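Local coordinates for protein 4-hydroxy-tetrahydrodipicolinate synthase (Methylacidiphilum fumariolicum SolV, PDB 6T3T) that probably condenses pyruvate with aspartate beta-semialdehyde to 4-hydroxy-tetrahydrodipicolinate, a step of lysine biosynthesis, as a homotetrameric Schiff-base lyase, at residues L51-E54 / E55-L59; E84-H87 / L88-A92; F116-F119 / S120-A124. All coordinates share one frame; numbering follows the deposited sequence.

Interaction 1: L51-E54 / E55-L59; sequences LSYE and EHIEL
Backbone bonds from His56 N to Ser52 O, Ile57 N to Tyr53 O and Glu58 N to Glu54 O start helix 53-67, whose first turn is closed by a capping box between Ser52 and Glu55. Ser52 is the N-cap. Its OG stands between its own backbone N and carbonyl carbon (chi1 72°), where it takes the amide proton of Glu55 N at 2.9 Å. The return bond runs almost straight (172°) from Ser52 N to Glu55 OE1, 3.0 Å away, and uses the anti lone pair of that oxygen. The same carboxylate oxygen also forms a salt bridge with Arg268. Were Glu55 an alanine, Ser52 N and the Arg268 guanidinium would probably lose this shared acceptor and the cap would be weakened.

Ahead of the cap, Leu51 reaches along the helix and lays its CD1 3.6 Å from Leu59 CD1, the two side chains crossing at about a right angle. His56 turns inward, its NE2 bonded to Gly76 O, while a water sits at the ring edge 2.6 Å from His56 ND1. One turn along from Tyr53, Ile57 covers one face of the tyrosine ring, with CG1 4.0 Å from the ring centroid and displaced toward Tyr53 CE2.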
ATOM      1  N   LEU A  51     -12.743  12.826  24.868  1.00 25.12           N
ATOM      2  CA  LEU A  51     -12.768  13.648  26.075  1.00 24.67           C
ATOM      3  C   LEU A  51     -13.261  15.047  25.716  1.00 24.48           C
ATOM      4  O   LEU A  51     -12.899  15.577  24.664  1.00 19.66           O
ATOM      5  CB  LEU A  51     -11.381  13.761  26.709  1.00 24.93           C
ATOM      6  CG  LEU A  51     -10.507  12.529  26.914  1.00 21.89           C
ATOM      7  CD1 LEU A  51      -9.136  12.987  27.346  1.00 26.41           C
ATOM      8  CD2 LEU A  51     -11.110  11.585  27.932  1.00 26.51           C
ATOM      9  N   SER A  52     -14.065  15.647  26.595  1.00 22.12           N
ATOM     10  CA  SER A  52     -14.352  17.067  26.446  1.00 27.90           C
ATOM     11  C   SER A  52     -13.078  17.880  26.708  1.00 33.89           C
ATOM     12  O   SER A  52     -12.082  17.373  27.241  1.00 29.81           O
ATOM     13  CB  SER A  52     -15.435  17.511  27.415  1.00 29.88           C
ATOM     14  OG  SER A  52     -14.905  17.529  28.731  1.00 27.25           O
ATOM     15  N   TYR A  53     -13.112  19.166  26.361  1.00 29.79           N
ATOM     16  CA  TYR A  53     -11.932  19.999  26.605  1.00 35.27           C
ATOM     17  C   TYR A  53     -11.548  19.992  28.086  1.00 30.56           C
ATOM     18  O   TYR A  53     -10.379  19.832  28.462  1.00 32.37           O
ATOM     19  CB  TYR A  53     -12.209  21.432  26.116  1.00 43.19           C
ATOM     20  CG  TYR A  53     -11.105  22.409  26.460  1.00 36.54           C
ATOM     21  CD1 TYR A  53     -10.030  22.583  25.615  1.00 37.87           C
ATOM     22  CD2 TYR A  53     -11.127  23.126  27.654  1.00 40.04           C
ATOM     23  CE1 TYR A  53      -9.003  23.443  25.942  1.00 37.22           C
ATOM     24  CE2 TYR A  53     -10.110  23.986  27.992  1.00 42.73           C
ATOM     25  CZ  TYR A  53      -9.049  24.141  27.127  1.00 40.52           C
ATOM     26  OH  TYR A  53      -8.025  25.002  27.441  1.00 47.32           O
ATOM     27  N   GLU A  54     -12.530  20.206  28.938  1.00 30.52           N
ATOM     28  CA  GLU A  54     -12.345  20.237  30.390  1.00 35.55           C
ATOM     29  C   GLU A  54     -12.012  18.866  30.970  1.00 31.08           C
ATOM     30  O   GLU A  54     -11.241  18.780  31.928  1.00 29.35           O
ATOM     31  CB  GLU A  54     -13.540  21.017  30.888  1.00 33.90           C
ATOM     32  CG  GLU A  54     -13.152  22.090  29.831  1.00 47.47           C
ATOM     33  CD  GLU A  54     -14.129  22.997  29.152  1.00 60.86           C
ATOM     34  OE1 GLU A  54     -14.995  22.317  28.500  1.00 64.82           O
ATOM     35  OE2 GLU A  54     -13.912  24.255  29.073  1.00 65.78           O
ATOM     36  N   GLU A  55     -12.532  17.787  30.389  1.00 31.95           N
ATOM     37  CA  GLU A  55     -12.003  16.489  30.769  1.00 26.42           C
ATOM     38  C   GLU A  55     -10.533  16.366  30.359  1.00 25.56           C
ATOM     39  O   GLU A  55      -9.720  15.853  31.128  1.00 27.64           O
ATOM     40  CB  GLU A  55     -12.829  15.371  30.145  1.00 28.53           C
ATOM     41  CG  GLU A  55     -14.039  15.026  30.961  1.00 28.59           C
ATOM     42  CD  GLU A  55     -14.963  14.098  30.234  1.00 29.49           C
ATOM     43  OE1 GLU A  55     -15.076  14.213  29.003  1.00 29.65           O
ATOM     44  OE2 GLU A  55     -15.566  13.235  30.892  1.00 32.00           O
ATOM     45  N   HIS A  56     -10.172  16.846  29.160  1.00 26.75           N
ATOM     46  CA  HIS A  56      -8.777  16.842  28.705  1.00 25.38           C
ATOM     47  C   HIS A  56      -7.873  17.579  29.691  1.00 28.22           C
ATOM     48  O   HIS A  56      -6.797  17.098  30.060  1.00 29.27           O
ATOM     49  CB  HIS A  56      -8.675  17.495  27.324  1.00 25.53           C
ATOM     50  CG  HIS A  56      -7.395  17.206  26.594  1.00 29.01           C
ATOM     51  ND1 HIS A  56      -7.368  16.598  25.354  1.00 30.29           N
ATOM     52  CD2 HIS A  56      -6.102  17.453  26.918  1.00 30.62           C
ATOM     53  CE1 HIS A  56      -6.113  16.488  24.947  1.00 29.74           C
ATOM     54  NE2 HIS A  56      -5.327  16.997  25.879  1.00 25.59           N
ATOM     55  N   ILE A  57      -8.303  18.763  30.117  1.00 32.03           N
ATOM     56  CA  ILE A  57      -7.521  19.548  31.059  1.00 30.00           C
ATOM     57  C   ILE A  57      -7.460  18.845  32.403  1.00 26.85           C
ATOM     58  O   ILE A  57      -6.399  18.782  33.029  1.00 28.02           O
ATOM     59  CB  ILE A  57      -8.118  20.966  31.191  1.00 31.49           C
ATOM     60  CG1 ILE A  57      -8.123  21.666  29.832  1.00 31.02           C
ATOM     61  CG2 ILE A  57      -7.332  21.784  32.199  1.00 32.44           C
ATOM     62  CD1 ILE A  57      -6.829  21.540  29.095  1.00 26.87           C
ATOM     63  N   GLU A  58      -8.581  18.266  32.847  1.00 26.96           N
ATOM     64  CA  GLU A  58      -8.634  17.638  34.169  1.00 28.80           C
ATOM     65  C   GLU A  58      -7.763  16.385  34.269  1.00 27.14           C
ATOM     66  O   GLU A  58      -7.155  16.135  35.316  1.00 25.18           O
ATOM     67  CB  GLU A  58     -10.075  17.293  34.535  1.00 26.01           C
ATOM     68  CG  GLU A  58     -10.237  16.856  35.982  1.00 35.07           C
ATOM     69  CD  GLU A  58      -9.866  17.962  36.981  1.00 39.23           C
ATOM     70  OE1 GLU A  58      -9.900  19.164  36.614  1.00 45.81           O
ATOM     71  OE2 GLU A  58      -9.546  17.625  38.141  1.00 46.29           O
ATOM     72  N   LEU A  59      -7.714  15.567  33.222  1.00 29.75           N
ATOM     73  CA  LEU A  59      -6.862  14.379  33.279  1.00 25.60           C
ATOM     74  C   LEU A  59      -5.401  14.776  33.392  1.00 26.20           C
ATOM     75  O   LEU A  59      -4.645  14.181  34.179  1.00 22.20           O
ATOM     76  CB  LEU A  59      -7.075  13.508  32.037  1.00 20.35           C
ATOM     77  CG  LEU A  59      -8.131  12.399  32.126  1.00 31.39           C
ATOM     78  CD1 LEU A  59      -8.675  12.078  30.747  1.00 27.87           C
ATOM     79  CD2 LEU A  59      -7.574  11.120  32.793  1.00 27.85           C
TER
HETATM   80  O   HOH W   1      -9.545  16.199  23.955  1.00 33.66           O

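Interaction 2: E84-H87 / L88-A92; sequences EAIH and LTKEA
Glu84, Ala85, Ile86 and His87 each give their carbonyl to the amide four residues on, so Leu88 N, Thr89 N, Lys90 N and Glu91 N continue an unbroken alpha-helical ladder; Leu88 N to Glu84 O measures 2.9 Å.

One side-chain hydroxyl joins this ladder. Thr89 OG1 is carried beside its own backbone N (chi1 -60°), and from there it donates to Ala85 O at 2.8 Å. Thr89 N binds the same oxygen, also at 2.8 Å, and the two donors come from opposite faces of the carbonyl plane. Thr89 OG1 also hydrogen-bonds with Thr77 OG1, giving this buried hydroxyl a second polar partner.

The helix, 82-95, is the crossover of the beta-alpha-beta unit between strands 72-76 and 99-103 of the TIM barrel. Ala85, Leu88, Thr89 and Ala92 meet the neighbouring helices, the loops or strand 99-103.

Two side-chain pairs add apolar contact. Ile86 and Lys90 lie side by side, pointing the same way, and Ile86 CG2 rests 3.7 Å from Lys90 CE against the aliphatic part of the lysine. Glu84 CG and Leu88 CD1 pair more loosely, at 4.2 Å.

The remaining contact is CH-pi. Glu91 CG lies opposite its own carbonyl carbon (chi1 -68°), which sets it over one face of the His87 imidazole, 4.2 Å from the ring centroid. A bend at chi2 then turns the carboxylate, its plane 39° from that of the ring, with Glu91 OE2 3.8 Å from His87 CE1.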
ATOM      1  N   GLU A  84      -5.725  25.283  18.176  1.00 23.17           N
ATOM      2  CA  GLU A  84      -6.157  24.478  19.316  1.00 25.57           C
ATOM      3  C   GLU A  84      -4.985  23.774  19.984  1.00 25.95           C
ATOM      4  O   GLU A  84      -5.003  23.574  21.207  1.00 20.19           O
ATOM      5  CB  GLU A  84      -7.207  23.449  18.929  1.00 23.24           C
ATOM      6  CG  GLU A  84      -7.759  22.790  20.188  1.00 24.97           C
ATOM      7  CD  GLU A  84      -8.740  21.648  19.930  1.00 42.23           C
ATOM      8  OE1 GLU A  84      -8.752  21.085  18.814  1.00 41.22           O
ATOM      9  OE2 GLU A  84      -9.523  21.328  20.862  1.00 51.44           O
ATOM     10  N   ALA A  85      -3.988  23.344  19.194  1.00 20.12           N
ATOM     11  CA  ALA A  85      -2.792  22.737  19.773  1.00 22.69           C
ATOM     12  C   ALA A  85      -2.026  23.751  20.619  1.00 20.81           C
ATOM     13  O   ALA A  85      -1.504  23.418  21.685  1.00 19.20           O
ATOM     14  CB  ALA A  85      -1.895  22.157  18.667  1.00 21.45           C
ATOM     15  N   ILE A  86      -1.935  24.991  20.148  1.00 23.63           N
ATOM     16  CA  ILE A  86      -1.291  26.042  20.933  1.00 22.68           C
ATOM     17  C   ILE A  86      -2.027  26.238  22.251  1.00 24.15           C
ATOM     18  O   ILE A  86      -1.420  26.272  23.329  1.00 24.86           O
ATOM     19  CB  ILE A  86      -1.230  27.342  20.113  1.00 23.05           C
ATOM     20  CG1 ILE A  86      -0.139  27.241  19.046  1.00 16.40           C
ATOM     21  CG2 ILE A  86      -1.064  28.578  21.034  1.00 20.67           C
ATOM     22  CD1 ILE A  86      -0.183  28.401  18.036  1.00 20.09           C
ATOM     23  N   HIS A  87      -3.354  26.301  22.190  1.00 20.27           N
ATOM     24  CA  HIS A  87      -4.138  26.528  23.400  1.00 23.71           C
ATOM     25  C   HIS A  87      -3.969  25.379  24.376  1.00 22.99           C
ATOM     26  O   HIS A  87      -3.685  25.598  25.558  1.00 24.99           O
ATOM     27  CB  HIS A  87      -5.615  26.730  23.041  1.00 27.53           C
ATOM     28  CG  HIS A  87      -6.507  26.943  24.230  1.00 38.68           C
ATOM     29  ND1 HIS A  87      -6.484  28.099  24.985  1.00 44.29           N
ATOM     30  CD2 HIS A  87      -7.445  26.144  24.797  1.00 41.07           C
ATOM     31  CE1 HIS A  87      -7.368  28.001  25.964  1.00 40.99           C
ATOM     32  NE2 HIS A  87      -7.961  26.824  25.874  1.00 36.68           N
ATOM     33  N   LEU A  88      -4.082  24.139  23.881  1.00 26.21           N
ATOM     34  CA  LEU A  88      -3.871  22.957  24.718  1.00 22.07           C
ATOM     35  C   LEU A  88      -2.467  22.940  25.302  1.00 19.43           C
ATOM     36  O   LEU A  88      -2.282  22.623  26.483  1.00 23.64           O
ATOM     37  CB  LEU A  88      -4.087  21.667  23.895  1.00 18.22           C
ATOM     38  CG  LEU A  88      -5.547  21.307  23.639  1.00 26.70           C
ATOM     39  CD1 LEU A  88      -5.689  20.127  22.639  1.00 25.44           C
ATOM     40  CD2 LEU A  88      -6.263  21.045  24.977  1.00 20.94           C
ATOM     41  N   THR A  89      -1.463  23.289  24.504  1.00 18.79           N
ATOM     42  CA  THR A  89      -0.105  23.269  25.038  1.00 24.17           C
ATOM     43  C   THR A  89       0.073  24.320  26.124  1.00 23.30           C
ATOM     44  O   THR A  89       0.702  24.062  27.156  1.00 17.40           O
ATOM     45  CB  THR A  89       0.909  23.475  23.919  1.00 21.75           C
ATOM     46  OG1 THR A  89       0.755  22.419  22.962  1.00 19.99           O
ATOM     47  CG2 THR A  89       2.335  23.455  24.485  1.00 23.72           C
ATOM     48  N   LYS A  90      -0.498  25.506  25.932  1.00 22.26           N
ATOM     49  CA  LYS A  90      -0.349  26.523  26.961  1.00 18.96           C
ATOM     50  C   LYS A  90      -1.050  26.102  28.237  1.00 22.28           C
ATOM     51  O   LYS A  90      -0.535  26.327  29.337  1.00 24.30           O
ATOM     52  CB  LYS A  90      -0.878  27.850  26.451  1.00 23.46           C
ATOM     53  CG  LYS A  90       0.123  28.526  25.510  1.00 31.62           C
ATOM     54  CD  LYS A  90      -0.559  29.543  24.611  1.00 34.67           C
ATOM     55  CE  LYS A  90       0.453  30.388  23.883  1.00 35.70           C
ATOM     56  NZ  LYS A  90       0.206  31.831  24.153  1.00 39.03           N
ATOM     57  N   GLU A  91      -2.203  25.447  28.116  1.00 20.11           N
ATOM     58  CA  GLU A  91      -2.875  24.976  29.314  1.00 23.10           C
ATOM     59  C   GLU A  91      -2.034  23.949  30.055  1.00 26.07           C
ATOM     60  O   GLU A  91      -1.957  23.979  31.293  1.00 22.84           O
ATOM     61  CB  GLU A  91      -4.248  24.417  28.966  1.00 30.38           C
ATOM     62  CG  GLU A  91      -5.193  25.494  28.489  1.00 30.87           C
ATOM     63  CD  GLU A  91      -5.394  26.588  29.533  1.00 40.11           C
ATOM     64  OE1 GLU A  91      -5.569  26.254  30.726  1.00 28.60           O
ATOM     65  OE2 GLU A  91      -5.358  27.790  29.156  1.00 49.76           O
ATOM     66  N   ALA A  92      -1.362  23.060  29.318  1.00 23.36           N
ATOM     67  CA  ALA A  92      -0.502  22.078  29.974  1.00 23.72           C
ATOM     68  C   ALA A  92       0.660  22.756  30.677  1.00 19.89           C
ATOM     69  O   ALA A  92       1.099  22.314  31.747  1.00 21.98           O
ATOM     70  CB  ALA A  92       0.023  21.059  28.957  1.00 20.90           C
TER

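Interaction 3: F116-F119 / S120-A124; sequences FRHF and SAIAA
This is a local i to i+4 contact within helix 112-125, which links strands 99-103 and 130-134 on the outside of the TIM barrel; a serine hydroxyl against the Phe116 ring and an isoleucine methyl over the His118 ring add to the backbone bonds.

Phe116 and Ser120 meet first. Ser120 OG hydrogen-bonds to Phe116 O at 2.7 Å, approaching from above the carbonyl plane, while Ser120 N reaches the same oxygen from the opposite face at 2.9 Å. That hydroxyl also sits over the centre of the Phe116 ring, 3.6 Å from Phe116 CZ. Phe116 swings over it because its CG lies opposite the backbone N (chi1 177°). Arg150 adds a cation-pi contact to this ring, and Asn155 ND2 hydrogen-bonds to Ser120 OG.

Two residues on, about half a turn round the helix, Ile122 CD1 stands over one face of the His118 imidazole, 3.6 Å from its centroid, in a CH-pi contact offset toward His118 NE2. At the ring's edge, in plane, lies Phe119 CE1, while His118 CD2 in turn sits over the centre of the Phe119 ring. Thr82 bonds to His118 ND1, and Pro270 of a second subunit packs on the same histidine.

With Phe116 O and Asn155 as partners, the serine's polar needs are probably met at the helix flank, and the ND1 bond is likely to fix the imidazole's rotation beneath the Ile122 methyl.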
ATOM      1  N   PHE A 116       5.754  21.797   8.947  1.00 17.66           N
ATOM      2  CA  PHE A 116       6.806  22.665   9.462  1.00 20.39           C
ATOM      3  C   PHE A 116       6.226  23.925  10.107  1.00 19.55           C
ATOM      4  O   PHE A 116       6.603  24.290  11.227  1.00 19.70           O
ATOM      5  CB  PHE A 116       7.784  23.026   8.336  1.00 20.56           C
ATOM      6  CG  PHE A 116       8.858  23.973   8.774  1.00 26.36           C
ATOM      7  CD1 PHE A 116       9.982  23.505   9.446  1.00 24.77           C
ATOM      8  CD2 PHE A 116       8.732  25.335   8.565  1.00 25.17           C
ATOM      9  CE1 PHE A 116      10.965  24.382   9.877  1.00 21.83           C
ATOM     10  CE2 PHE A 116       9.721  26.208   8.993  1.00 25.66           C
ATOM     11  CZ  PHE A 116      10.834  25.730   9.648  1.00 22.89           C
ATOM     12  N   ARG A 117       5.302  24.604   9.419  1.00 21.84           N
ATOM     13  CA  ARG A 117       4.663  25.783  10.012  1.00 20.77           C
ATOM     14  C   ARG A 117       3.835  25.425  11.241  1.00 20.17           C
ATOM     15  O   ARG A 117       3.804  26.187  12.213  1.00 19.85           O
ATOM     16  CB  ARG A 117       3.783  26.482   8.989  1.00 16.19           C
ATOM     17  CG  ARG A 117       4.550  27.061   7.823  1.00 24.35           C
ATOM     18  CD  ARG A 117       3.610  27.713   6.839  1.00 28.70           C
ATOM     19  NE  ARG A 117       4.284  28.015   5.573  1.00 35.18           N
ATOM     20  CZ  ARG A 117       4.947  29.138   5.339  1.00 34.24           C
ATOM     21  NH1 ARG A 117       5.015  30.071   6.280  1.00 34.74           N
ATOM     22  NH2 ARG A 117       5.544  29.331   4.173  1.00 38.60           N
ATOM     23  N   HIS A 118       3.138  24.283  11.209  1.00 19.18           N
ATOM     24  CA  HIS A 118       2.309  23.878  12.341  1.00 18.65           C
ATOM     25  C   HIS A 118       3.168  23.669  13.584  1.00 17.31           C
ATOM     26  O   HIS A 118       2.923  24.258  14.646  1.00 19.84           O
ATOM     27  CB  HIS A 118       1.551  22.599  11.986  1.00 17.58           C
ATOM     28  CG  HIS A 118       0.829  21.958  13.127  1.00 18.44           C
ATOM     29  ND1 HIS A 118      -0.444  22.332  13.502  1.00 14.15           N
ATOM     30  CD2 HIS A 118       1.176  20.927  13.938  1.00 17.91           C
ATOM     31  CE1 HIS A 118      -0.845  21.565  14.502  1.00 20.86           C
ATOM     32  NE2 HIS A 118       0.115  20.700  14.780  1.00 20.03           N
ATOM     33  N   PHE A 119       4.174  22.814  13.472  1.00 16.02           N
ATOM     34  CA  PHE A 119       4.992  22.509  14.639  1.00 19.03           C
ATOM     35  C   PHE A 119       5.842  23.714  15.048  1.00 22.17           C
ATOM     36  O   PHE A 119       5.968  23.997  16.246  1.00 18.64           O
ATOM     37  CB  PHE A 119       5.856  21.268  14.375  1.00 19.12           C
ATOM     38  CG  PHE A 119       5.066  19.952  14.364  1.00 15.59           C
ATOM     39  CD1 PHE A 119       4.435  19.495  15.515  1.00 19.63           C
ATOM     40  CD2 PHE A 119       4.983  19.171  13.218  1.00 15.82           C
ATOM     41  CE1 PHE A 119       3.718  18.295  15.522  1.00 14.21           C
ATOM     42  CE2 PHE A 119       4.260  17.950  13.217  1.00 16.65           C
ATOM     43  CZ  PHE A 119       3.612  17.537  14.371  1.00 12.14           C
ATOM     44  N   SER A 120       6.351  24.496  14.076  1.00 19.18           N
ATOM     45  CA  SER A 120       7.135  25.680  14.444  1.00 21.75           C
ATOM     46  C   SER A 120       6.297  26.683  15.228  1.00 18.29           C
ATOM     47  O   SER A 120       6.775  27.260  16.210  1.00 24.54           O
ATOM     48  CB  SER A 120       7.730  26.365  13.221  1.00 20.11           C
ATOM     49  OG  SER A 120       8.638  25.516  12.554  1.00 23.19           O
ATOM     50  N   ALA A 121       5.054  26.897  14.816  1.00 16.55           N
ATOM     51  CA  ALA A 121       4.200  27.849  15.510  1.00 21.05           C
ATOM     52  C   ALA A 121       3.933  27.407  16.943  1.00 21.64           C
ATOM     53  O   ALA A 121       3.925  28.238  17.847  1.00 20.96           O
ATOM     54  CB  ALA A 121       2.885  28.031  14.753  1.00 13.89           C
ATOM     55  N   ILE A 122       3.706  26.097  17.162  1.00 19.15           N
ATOM     56  CA  ILE A 122       3.474  25.579  18.515  1.00 21.73           C
ATOM     57  C   ILE A 122       4.747  25.675  19.346  1.00 22.75           C
ATOM     58  O   ILE A 122       4.722  26.119  20.499  1.00 22.41           O
ATOM     59  CB  ILE A 122       2.961  24.125  18.480  1.00 19.58           C
ATOM     60  CG1 ILE A 122       1.679  24.000  17.653  1.00 19.13           C
ATOM     61  CG2 ILE A 122       2.748  23.608  19.939  1.00 17.70           C
ATOM     62  CD1 ILE A 122       1.376  22.552  17.170  1.00 14.56           C
ATOM     63  N   ALA A 123       5.883  25.276  18.766  1.00 17.34           N
ATOM     64  CA  ALA A 123       7.145  25.376  19.486  1.00 25.56           C
ATOM     65  C   ALA A 123       7.428  26.811  19.926  1.00 25.75           C
ATOM     66  O   ALA A 123       7.863  27.047  21.063  1.00 23.51           O
ATOM     67  CB  ALA A 123       8.280  24.858  18.607  1.00 21.56           C
ATOM     68  N   ALA A 124       7.185  27.780  19.039  1.00 27.31           N
ATOM     69  CA  ALA A 124       7.434  29.185  19.362  1.00 23.80           C
ATOM     70  C   ALA A 124       6.510  29.715  20.451  1.00 27.65           C
ATOM     71  O   ALA A 124       6.832  30.722  21.098  1.00 22.99           O
ATOM     72  CB  ALA A 124       7.277  30.040  18.110  1.00 20.53           C
TER

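How the interactions relate
The three contacts come in series along the chain, each within the crossover helix of one beta-alpha-beta unit: helix 53-67, then 82-95, then 112-125. These helices belong to consecutive beta-alpha-beta units of the barrel, so interaction 2 lies between the other two, its centre about 12 Å from each of theirs, while interactions 1 and 3, with centres about 23 Å apart, do not touch. On one side, Tyr53 and Ile57 pack on His87, Leu88 and Glu91; on the other, Ile122 fits against Ala85, Ile86 and Thr89. The helical shell is thus continuous through the middle helix, outside the strands that lead toward the predicted catalytic residues.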